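Local coordinates for Lmo0547 protein (Listeria monocytogenes, PDB 4R9N) that probably acts as a sugar-responsive transcriptional regulator of the SorC/DeoR type, the fragment here being its putative sugar-binding domain, at residues A[138-141]-A[142-145]; A[172-175]-A[176-180]; A[206-209]-A[210-213]. All coordinates share one frame; numbering follows the deposited sequence.

Contact 1 (A[138-141]-A[142-145])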
loop_
_atom_site.group_PDB
_atom_site.type_symbol
_atom_site.label_atom_id
_atom_site.label_comp_id
_atom_site.label_asym_id
_atom_site.label_seq_id
_atom_site.Cartn_x
_atom_site.Cartn_y
_atom_site.Cartn_z
ATOM N N VAL A 138 -0.307 2.023 18.662
ATOM C CA VAL A 138 0.297 1.753 17.366
ATOM C C VAL A 138 -0.539 2.341 16.218
ATOM O O VAL A 138 0.053 2.838 15.246
ATOM C CB VAL A 138 0.572 0.252 17.215
ATOM C CG1 VAL A 138 1.096 -0.055 15.810
ATOM C CG2 VAL A 138 1.617 -0.175 18.254
ATOM N N LEU A 139 -1.863 2.279 16.291
ATOM C CA LEU A 139 -2.672 2.932 15.299
ATOM C C LEU A 139 -2.373 4.420 15.270
ATOM O O LEU A 139 -2.301 5.003 14.194
ATOM C CB LEU A 139 -4.166 2.678 15.479
ATOM C CG LEU A 139 -4.645 1.230 15.317
ATOM C CD1 LEU A 139 -6.125 1.113 15.721
ATOM C CD2 LEU A 139 -4.366 0.767 13.902
ATOM N N GLU A 140 -2.283 5.075 16.448
ATOM C CA GLU A 140 -2.003 6.512 16.423
ATOM C C GLU A 140 -0.635 6.856 15.857
ATOM O O GLU A 140 -0.465 7.851 15.140
ATOM C CB GLU A 140 -2.152 7.094 17.823
ATOM C CG GLU A 140 -3.585 7.074 18.339
ATOM C CD GLU A 140 -4.544 7.874 17.474
ATOM O OE1 GLU A 140 -4.135 8.875 16.797
ATOM O OE2 GLU A 140 -5.721 7.480 17.470
ATOM N N GLU A 141 0.360 6.046 16.170
ATOM C CA GLU A 141 1.698 6.149 15.545
ATOM C C GLU A 141 1.644 5.986 14.046
ATOM O O GLU A 141 2.289 6.756 13.319
ATOM C CB GLU A 141 2.678 5.161 16.182
ATOM C CG GLU A 141 3.052 5.582 17.582
ATOM C CD GLU A 141 3.656 4.500 18.493
ATOM O OE1 GLU A 141 3.797 3.313 18.109
ATOM O OE2 GLU A 141 3.931 4.848 19.675
ATOM N N GLY A 142 0.763 5.104 13.550
ATOM C CA GLY A 142 0.614 4.959 12.085
ATOM C C GLY A 142 0.121 6.246 11.431
ATOM O O GLY A 142 0.467 6.578 10.279
ATOM N N LYS A 143 -0.762 6.953 12.148
ATOM C CA LYS A 143 -1.403 8.122 11.572
ATOM C C LYS A 143 -0.409 9.219 11.430
ATOM O O LYS A 143 -0.617 10.125 10.611
ATOM C CB LYS A 143 -2.600 8.588 12.412
ATOM C CG LYS A 143 -3.756 7.620 12.479
ATOM C CD LYS A 143 -4.829 8.062 13.499
ATOM C CE LYS A 143 -5.747 6.906 13.892
ATOM N NZ LYS A 143 -6.945 7.324 14.698
ATOM N N THR A 144 0.640 9.181 12.227
ATOM C CA THR A 144 1.645 10.259 12.240
ATOM C C THR A 144 2.932 9.980 11.553
ATOM O O THR A 144 3.884 10.738 11.663
ATOM C CB THR A 144 1.855 10.738 13.685
ATOM O OG1 THR A 144 2.366 9.667 14.478
ATOM C CG2 THR A 144 0.554 11.213 14.243
ATOM N N VAL A 145 3.018 8.910 10.745
ATOM C CA VAL A 145 4.293 8.621 10.071
ATOM C C VAL A 145 4.617 9.696 9.067
ATOM O O VAL A 145 3.708 10.325 8.531
ATOM C CB VAL A 145 4.321 7.200 9.400
ATOM C CG1 VAL A 145 4.147 6.093 10.470
ATOM C CG2 VAL A 145 3.240 7.089 8.347
#
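Glu-140 and Lys-143, one helical turn apart near the C-terminal end of helix 133-143, cross aslant. The glutamate's bend at chi2 (-60°) turns its carboxylate toward the extended chain of the lysine. The ammonium NZ of Lys-143 ends 3.0 Å from OE2 of Glu-140 in a salt bridge, reaching that oxygen from above the carboxylate plane, 41° out of it. OE1 of Glu-140 rests 3.5 Å from CD of Lys-143, so acid and base also touch along the aliphatic part of the lysine.

At the helix end Thr-144 turns its hydroxyl back on the previous turn. OG1 lies 3.1 Å from O of Glu-141, and the backbone N of Thr-144 meets the same oxygen at 3.1 Å; both donors come from one face of that carbonyl plane. Val-138, Glu-141 and Val-145 pack on Ile-81 of strand 79-82, so this C-terminal turn lies against the domain's seven-stranded parallel sheet. With two donors on one carbonyl oxygen, the turn draws on a threonine hydroxyl as well as backbone bonds. NZ of Lys-143 also faces OE2 of Glu-211 in a long, weak ion pair; the lysine is probably shared between that acid and the exposed Glu-140.

Contact 2 (A[172-175]-A[176-180])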
loop_
_atom_site.group_PDB
_atom_site.type_symbol
_atom_site.label_atom_id
_atom_site.label_comp_id
_atom_site.label_asym_id
_atom_site.label_seq_id
_atom_site.Cartn_x
_atom_site.Cartn_y
_atom_site.Cartn_z
ATOM N N ILE A 172 -17.253 -10.332 -2.374
ATOM C CA ILE A 172 -17.019 -9.711 -3.696
ATOM C C ILE A 172 -18.319 -9.153 -4.304
ATOM O O ILE A 172 -18.341 -8.056 -4.876
ATOM C CB ILE A 172 -16.244 -10.648 -4.644
ATOM C CG1 ILE A 172 -14.837 -10.874 -4.058
ATOM C CG2 ILE A 172 -16.285 -10.091 -6.079
ATOM C CD1 ILE A 172 -14.023 -11.990 -4.668
ATOM N N GLU A 173 -19.410 -9.884 -4.168
ATOM C CA GLU A 173 -20.641 -9.377 -4.714
ATOM C C GLU A 173 -21.146 -8.141 -3.966
ATOM O O GLU A 173 -21.647 -7.234 -4.572
ATOM C CB GLU A 173 -21.654 -10.477 -4.908
ATOM C CG GLU A 173 -21.201 -11.403 -6.047
ATOM C CD GLU A 173 -20.601 -10.651 -7.262
ATOM O OE1 GLU A 173 -21.065 -9.528 -7.569
ATOM O OE2 GLU A 173 -19.659 -11.157 -7.918
ATOM N N GLU A 174 -20.911 -8.068 -2.684
ATOM C CA GLU A 174 -21.223 -6.853 -1.921
ATOM C C GLU A 174 -20.423 -5.662 -2.452
ATOM O O GLU A 174 -20.986 -4.581 -2.728
ATOM C CB GLU A 174 -21.038 -7.134 -0.410
ATOM C CG GLU A 174 -20.893 -5.934 0.502
ATOM C CD GLU A 174 -22.131 -5.069 0.655
ATOM O OE1 GLU A 174 -23.171 -5.349 0.022
ATOM O OE2 GLU A 174 -22.020 -4.062 1.417
ATOM N N LEU A 175 -19.128 -5.868 -2.669
ATOM C CA LEU A 175 -18.254 -4.818 -3.179
ATOM C C LEU A 175 -18.679 -4.346 -4.541
ATOM O O LEU A 175 -18.754 -3.150 -4.744
ATOM C CB LEU A 175 -16.784 -5.312 -3.159
ATOM C CG LEU A 175 -16.243 -5.666 -1.760
ATOM C CD1 LEU A 175 -14.813 -6.161 -1.822
ATOM C CD2 LEU A 175 -16.222 -4.456 -0.844
ATOM N N ARG A 176 -19.020 -5.272 -5.466
ATOM C CA ARG A 176 -19.535 -4.911 -6.777
ATOM C C ARG A 176 -20.816 -4.107 -6.666
ATOM O O ARG A 176 -20.983 -3.081 -7.310
ATOM C CB ARG A 176 -19.819 -6.174 -7.645
ATOM C CG ARG A 176 -19.374 -6.038 -9.103
ATOM C CD ARG A 176 -19.371 -7.360 -9.879
ATOM N NE ARG A 176 -18.070 -7.586 -10.553
ATOM C CZ ARG A 176 -17.220 -8.597 -10.309
ATOM N NH1 ARG A 176 -17.494 -9.543 -9.408
ATOM N NH2 ARG A 176 -16.065 -8.673 -10.997
ATOM N N TYR A 177 -21.743 -4.616 -5.867
ATOM C CA TYR A 177 -23.011 -3.964 -5.693
ATOM C C TYR A 177 -22.821 -2.544 -5.185
ATOM O O TYR A 177 -23.597 -1.654 -5.539
ATOM C CB TYR A 177 -23.857 -4.781 -4.704
ATOM C CG TYR A 177 -25.230 -4.194 -4.438
ATOM C CD1 TYR A 177 -26.161 -4.080 -5.470
ATOM C CD2 TYR A 177 -25.598 -3.762 -3.162
ATOM C CE1 TYR A 177 -27.407 -3.548 -5.243
ATOM C CE2 TYR A 177 -26.873 -3.257 -2.918
ATOM C CZ TYR A 177 -27.755 -3.140 -3.970
ATOM O OH TYR A 177 -29.018 -2.625 -3.772
ATOM N N LYS A 178 -21.788 -2.353 -4.375
ATOM C CA LYS A 178 -21.447 -1.028 -3.809
ATOM C C LYS A 178 -20.506 -0.196 -4.698
ATOM O O LYS A 178 -19.976 0.823 -4.271
ATOM C CB LYS A 178 -20.883 -1.211 -2.426
ATOM C CG LYS A 178 -21.856 -1.717 -1.351
ATOM C CD LYS A 178 -22.840 -0.660 -0.911
ATOM C CE LYS A 178 -23.871 -1.215 0.079
ATOM N NZ LYS A 178 -23.371 -1.567 1.465
ATOM N N ASP A 179 -20.286 -0.653 -5.910
ATOM C CA ASP A 179 -19.500 0.078 -6.921
ATOM C C ASP A 179 -18.066 0.317 -6.510
ATOM O O ASP A 179 -17.414 1.332 -6.854
ATOM C CB ASP A 179 -20.195 1.384 -7.345
ATOM C CG ASP A 179 -21.605 1.147 -7.854
ATOM O OD1 ASP A 179 -21.795 0.247 -8.718
ATOM O OD2 ASP A 179 -22.516 1.855 -7.367
ATOM N N VAL A 180 -17.533 -0.624 -5.757
ATOM C CA VAL A 180 -16.104 -0.600 -5.410
ATOM C C VAL A 180 -15.206 -0.819 -6.626
ATOM O O VAL A 180 -15.496 -1.665 -7.472
ATOM C CB VAL A 180 -15.860 -1.686 -4.324
ATOM C CG1 VAL A 180 -14.393 -2.046 -4.207
ATOM C CG2 VAL A 180 -16.370 -1.197 -3.007
#
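Glu-174 sends CG anti to its own nitrogen (chi1 162°) and bends at chi2, while Lys-178 folds at chi2 and chi4; the two chains thereby curl toward each other one turn apart. NZ of Lys-178 comes to 2.8 Å from OE2 of Glu-174, a salt bridge made on the syn side of the carboxylate and 18° out of its plane. CG of Lys-178 also lies 3.6 Å from that OE2. Both ends have further partners: OE2 of Glu-174 is hydrogen-bonded to Thr-198, and NZ of Lys-178 to the carbonyl oxygen of Lys-197, which ties the end of helix 169-177 to the loop before helix 199-202.

That end is a Schellman motif. Asp-179, with positive phi, is the C-prime residue: its N bonds to O of Arg-176 at 2.9 Å, and N of Val-180 reaches back to O of Leu-175 at 3.0 Å. The chain can then enter strand 180-184, and the apolar side of the turn closes as CG2 of Val-180 approaches CD2 of Leu-175 to 3.9 Å, both side chains also packing on Phe-188.

On another flank Glu-173 and Arg-176 run side by side, but each has two conformers, so their pairing is doubtful. In the conformers described here, OE2 of Glu-173 sits at the guanidinium edge, 3.1 Å from NH1 of Arg-176, in a salt bridge whose hydrogen bond is weak. In this conformer the arginine also makes a cation-pi contact with Tyr-156.

Contact 3 (A[206-209]-A[210-213])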
loop_
_atom_site.group_PDB
_atom_site.type_symbol
_atom_site.label_atom_id
_atom_site.label_comp_id
_atom_site.label_asym_id
_atom_site.label_seq_id
_atom_site.Cartn_x
_atom_site.Cartn_y
_atom_site.Cartn_z
ATOM N N GLY A 206 -6.774 -0.934 11.060
ATOM C CA GLY A 206 -5.657 -0.333 10.381
ATOM C C GLY A 206 -6.076 1.077 9.968
ATOM O O GLY A 206 -7.223 1.498 10.172
ATOM N N LEU A 207 -5.140 1.768 9.340
ATOM C CA LEU A 207 -5.322 3.133 8.892
ATOM C C LEU A 207 -6.384 3.240 7.834
ATOM O O LEU A 207 -6.392 2.435 6.886
ATOM C CB LEU A 207 -3.983 3.564 8.282
ATOM C CG LEU A 207 -3.575 4.994 8.127
ATOM C CD1 LEU A 207 -2.843 5.412 9.382
ATOM C CD2 LEU A 207 -2.612 5.141 6.959
ATOM N N SER A 208 -7.274 4.227 7.947
ATOM C CA SER A 208 -8.324 4.517 6.986
ATOM C C SER A 208 -7.817 5.347 5.812
ATOM O O SER A 208 -6.701 5.917 5.846
ATOM C CB SER A 208 -9.453 5.277 7.687
ATOM O OG SER A 208 -8.970 6.604 7.926
ATOM N N LEU A 209 -8.591 5.427 4.728
ATOM C CA LEU A 209 -8.160 6.241 3.572
ATOM C C LEU A 209 -8.032 7.714 3.907
ATOM O O LEU A 209 -7.096 8.396 3.428
ATOM C CB LEU A 209 -9.077 6.079 2.353
ATOM C CG LEU A 209 -9.097 4.641 1.865
ATOM C CD1 LEU A 209 -10.010 4.488 0.677
ATOM C CD2 LEU A 209 -7.723 4.109 1.525
ATOM N N GLU A 210 -8.913 8.234 4.738
ATOM C CA GLU A 210 -8.769 9.635 5.113
ATOM C C GLU A 210 -7.545 9.904 5.966
ATOM O O GLU A 210 -6.887 10.932 5.813
ATOM C CB GLU A 210 -10.025 10.174 5.763
ATOM C CG GLU A 210 -11.139 10.350 4.746
ATOM C CD GLU A 210 -11.155 11.705 4.003
ATOM O OE1 GLU A 210 -10.159 12.153 3.367
ATOM O OE2 GLU A 210 -12.232 12.322 4.022
ATOM N N GLU A 211 -7.192 8.947 6.814
ATOM C CA GLU A 211 -5.943 9.007 7.550
ATOM C C GLU A 211 -4.748 8.943 6.629
ATOM O O GLU A 211 -3.793 9.637 6.835
ATOM C CB GLU A 211 -5.875 7.932 8.567
ATOM C CG GLU A 211 -6.794 8.239 9.747
ATOM C CD GLU A 211 -7.197 7.054 10.589
ATOM O OE1 GLU A 211 -6.756 5.902 10.348
ATOM O OE2 GLU A 211 -8.043 7.312 11.494
ATOM N N LEU A 212 -4.806 8.084 5.606
ATOM C CA LEU A 212 -3.737 7.967 4.665
ATOM C C LEU A 212 -3.528 9.283 3.904
ATOM O O LEU A 212 -2.388 9.689 3.639
ATOM C CB LEU A 212 -4.027 6.826 3.678
ATOM C CG LEU A 212 -2.981 6.509 2.601
ATOM C CD1 LEU A 212 -1.774 5.829 3.223
ATOM C CD2 LEU A 212 -3.585 5.674 1.476
ATOM N N LYS A 213 -4.624 9.945 3.556
ATOM C CA LYS A 213 -4.542 11.175 2.837
ATOM C C LYS A 213 -3.830 12.279 3.662
ATOM O O LYS A 213 -3.250 13.175 3.093
ATOM C CB LYS A 213 -5.945 11.609 2.415
ATOM C CG LYS A 213 -5.933 12.539 1.229
ATOM C CD LYS A 213 -7.333 12.845 0.722
ATOM C CE LYS A 213 -7.258 13.792 -0.484
ATOM N NZ LYS A 213 -6.595 15.089 -0.157
HETATM O O HOH W 1 -6.734 3.843 12.244
#
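Ser-208 and Glu-211 exchange hydrogen bonds at the start of helix 209-213, forming a capping box. OG of Ser-208, the N-cap residue, accepts from N of Glu-211 at 3.1 Å; chi1 of 73° places the hydroxyl between the serine's backbone nitrogen and carbonyl carbon, turned to the first turn of the helix. In return, OE1 of Glu-211 takes the N-H of Ser-208 at 3.0 Å. That bond is nearly straight at hydrogen (170°), but the donor stands 48° out of the carboxylate plane. The glutamate chain, extended beyond CG, passes close to OG of Ser-208, with CD of Glu-211 3.2 Å away.

A water extends the polar network, donating to OE1 of Glu-211 at 2.8 Å and, weakly, to O of Gly-206. OE1 thus takes two hydrogens, one from the backbone and one from solvent. Among the backbone bonds, N of Leu-212 to O of Ser-208 and N of Lys-213 to O of Leu-209 begin the regular helical pattern.

The apolar contacts centre mainly on Leu-207. Its CG meets CB of Glu-211 at 3.8 Å, and its CD2 lies 3.8 Å from CA of Leu-212; in one of the two conformers of Leu-212 the leucine side chains cross at about a right angle. Leu-207 against Leu-212, flanking the N-cap serine, fits a hydrophobic staple beside the capping box.

O of Gly-206 accepts from Arg-187, O of Leu-207 from Asn-185, and N of Leu-209 donates to Glu-195; Leu-207 also pairs by backbone with Leu-83. Leu-209 packs on Phe-189 of strand 187-190 and on Ile-184 of strand 180-184, setting the helix start against the two-stranded antiparallel sheet.

In the fold
Contacts 1 and 3 are neighbours, their centres about 10 Å apart, and they touch directly. NZ of Lys-143 in contact 1 faces OE2 of Glu-211 in contact 3 at 3.4 Å, a long and weak ion pair that connects the helix-end salt bridge to the capping box. Beside it, CD1 of Leu-207 packs 3.6 Å from O of Gly-142. Contact 2 stands apart, its centre about 29 Å from that of contact 1 and about 20 Å from that of contact 3. Helix 169-177 there leads into strand 180-184, whose Ile-184 packs on contact 3. Contacts 1 and 2 finish helices, whereas contact 3 starts one.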